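Local coordinates for invasion protein INVA (PDB 2X49) that takes part in type III secretion as an inner-membrane export apparatus protein and is involved in Salmonella invasion of the intestinal epithelium, at residues F145-T150 / T173-S178. Numbering follows the deposited sequence.
Sequences FGIQET and TVQRIS
Thr-150 and Ser-178 bring the N-terminal ends of two helices, 147-158 and 174-185, together with their CA atoms 5.6 Å apart. This is helix-helix packing within the helical part of the InvA C-terminal domain, and helix 162-169 lies between the two in sequence. At the centre the two hydroxyls meet: Thr-150 OG1 and Ser-178 OG are hydrogen-bonded at 3.0 Å. Both residues point their CB across the interface. Ser-178 OG stands anti to its backbone N (chi1 -173°), which carries it up to the N-terminus of the facing helix, 3.2 Å from Gly-146 C. The short serine side chain is consistent with so close a backbone approach.

Apolar groups lie around the hydroxyl pair. Thr-150 uses its other branch here: CG2 rests 3.8 Å from Ile-177 CG2, and Ile-177 goes on to touch Leu-154 one turn further along helix 147-158. Ile-147 covers the more open side. Its CG2 meets Val-174 CG1 at 3.7 Å. Gln-175 bends at chi2 (64°), and its amide lies against the isoleucine, with NE2 3.7 Å from Ile-147 CG1; this is van der Waals contact. Ile-147 CD1 is modelled too close to carbons of Gln-175 and Ser-178 to be relied on.

Both helix starts carry caps of their own, and the first is also tied to the second helix. Gly-146 is the N-cap of the first helix, and Phe-145, just before it, gives its carbonyl O to Gln-182 NE2 of the second. Thr-173 caps the other helix, its OG1 accepting from Arg-176 N. Glu-149 turns back on its own helix start, where OE1 receives Gly-146 N at 2.8 Å on the anti side of the carboxylate, 24° out of its plane.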
loop_
_atom_site.group_PDB
_atom_site.type_symbol
_atom_site.label_atom_id
_atom_site.label_comp_id
_atom_site.label_asym_id
_atom_site.label_seq_id
_atom_site.Cartn_x
_atom_site.Cartn_y
_atom_site.Cartn_z
ATOM N N PHE A 145 9.649 9.760 -7.522
ATOM C CA PHE A 145 8.689 10.912 -7.430
ATOM C C PHE A 145 9.186 11.989 -6.479
ATOM O O PHE A 145 9.542 11.708 -5.336
ATOM C CB PHE A 145 7.322 10.403 -6.944
ATOM C CG PHE A 145 6.278 11.467 -6.848
ATOM C CD1 PHE A 145 5.474 11.772 -7.931
ATOM C CD2 PHE A 145 6.116 12.193 -5.658
ATOM C CE1 PHE A 145 4.506 12.795 -7.821
ATOM C CE2 PHE A 145 5.182 13.220 -5.579
ATOM C CZ PHE A 145 4.393 13.519 -6.655
ATOM N N GLY A 146 9.150 13.218 -6.972
ATOM C CA GLY A 146 9.582 14.429 -6.207
ATOM C C GLY A 146 9.020 15.747 -6.672
ATOM O O GLY A 146 7.942 15.836 -7.218
ATOM N N ILE A 147 9.816 16.783 -6.496
ATOM C CA ILE A 147 9.344 18.152 -6.735
ATOM C C ILE A 147 9.007 18.411 -8.190
ATOM O O ILE A 147 8.087 19.151 -8.520
ATOM C CB ILE A 147 10.401 19.216 -6.294
ATOM C CG1 ILE A 147 10.518 19.224 -4.782
ATOM C CG2 ILE A 147 10.011 20.556 -6.813
ATOM C CD1 ILE A 147 9.246 19.641 -4.087
ATOM N N GLN A 148 9.801 17.826 -9.067
ATOM C CA GLN A 148 9.606 18.053 -10.508
ATOM C C GLN A 148 8.272 17.481 -10.930
ATOM O O GLN A 148 7.529 18.110 -11.666
ATOM C CB GLN A 148 10.745 17.510 -11.404
ATOM C CG GLN A 148 12.042 18.278 -11.279
ATOM C CD GLN A 148 11.872 19.779 -11.232
ATOM O OE1 GLN A 148 12.060 20.381 -10.175
ATOM N NE2 GLN A 148 11.574 20.406 -12.377
ATOM N N GLU A 149 7.967 16.283 -10.420
ATOM C CA GLU A 149 6.685 15.621 -10.733
ATOM C C GLU A 149 5.524 16.395 -10.120
ATOM O O GLU A 149 4.470 16.612 -10.727
ATOM C CB GLU A 149 6.686 14.191 -10.243
ATOM C CG GLU A 149 7.564 13.256 -11.025
ATOM C CD GLU A 149 9.064 13.483 -10.846
ATOM O OE1 GLU A 149 9.527 13.798 -9.705
ATOM O OE2 GLU A 149 9.784 13.331 -11.859
ATOM N N THR A 150 5.739 16.841 -8.902
ATOM C CA THR A 150 4.711 17.646 -8.211
ATOM C C THR A 150 4.421 18.945 -8.977
ATOM O O THR A 150 3.286 19.365 -9.191
ATOM C CB THR A 150 5.161 17.957 -6.765
ATOM O OG1 THR A 150 5.327 16.733 -6.050
ATOM C CG2 THR A 150 4.183 18.890 -6.029
ATOM N N THR A 173 4.625 25.777 0.120
ATOM C CA THR A 173 5.555 25.763 -1.006
ATOM C C THR A 173 5.442 24.478 -1.784
ATOM O O THR A 173 4.895 23.487 -1.287
ATOM C CB THR A 173 7.015 25.857 -0.577
ATOM O OG1 THR A 173 7.305 24.745 0.269
ATOM C CG2 THR A 173 7.289 27.195 0.218
ATOM N N VAL A 174 6.009 24.509 -2.986
ATOM C CA VAL A 174 6.022 23.328 -3.873
ATOM C C VAL A 174 6.657 22.132 -3.147
ATOM O O VAL A 174 6.191 20.994 -3.200
ATOM C CB VAL A 174 6.752 23.584 -5.210
ATOM C CG1 VAL A 174 6.891 22.287 -5.961
ATOM C CG2 VAL A 174 6.010 24.624 -6.061
ATOM N N GLN A 175 7.701 22.436 -2.409
ATOM C CA GLN A 175 8.398 21.409 -1.625
ATOM C C GLN A 175 7.496 20.758 -0.592
ATOM O O GLN A 175 7.497 19.532 -0.383
ATOM C CB GLN A 175 9.624 21.997 -0.921
ATOM C CG GLN A 175 10.356 20.980 -0.079
ATOM C CD GLN A 175 10.946 19.835 -0.907
ATOM O OE1 GLN A 175 10.254 18.683 -0.939
ATOM N NE2 GLN A 175 12.020 19.978 -1.492
ATOM N N ARG A 176 6.714 21.591 0.062
ATOM C CA ARG A 176 5.790 21.126 1.105
ATOM C C ARG A 176 4.672 20.286 0.503
ATOM O O ARG A 176 4.342 19.230 1.004
ATOM C CB ARG A 176 5.225 22.326 1.909
ATOM C CG ARG A 176 4.174 21.994 2.868
ATOM C CD ARG A 176 4.498 20.935 3.841
ATOM N NE ARG A 176 5.769 21.095 4.506
ATOM C CZ ARG A 176 5.945 21.690 5.673
ATOM N NH1 ARG A 176 4.918 22.209 6.324
ATOM N NH2 ARG A 176 7.157 21.756 6.184
ATOM N N ILE A 177 4.181 20.741 -0.637
ATOM C CA ILE A 177 3.134 19.986 -1.341
ATOM C C ILE A 177 3.692 18.593 -1.735
ATOM O O ILE A 177 3.021 17.554 -1.574
ATOM C CB ILE A 177 2.583 20.727 -2.530
ATOM C CG1 ILE A 177 1.845 22.007 -2.052
ATOM C CG2 ILE A 177 1.638 19.755 -3.308
ATOM C CD1 ILE A 177 1.588 23.006 -3.224
ATOM N N SER A 178 4.926 18.576 -2.193
ATOM C CA SER A 178 5.571 17.350 -2.732
ATOM C C SER A 178 5.691 16.361 -1.584
ATOM O O SER A 178 5.373 15.160 -1.693
ATOM C CB SER A 178 6.929 17.611 -3.356
ATOM O OG SER A 178 7.455 16.451 -4.018
#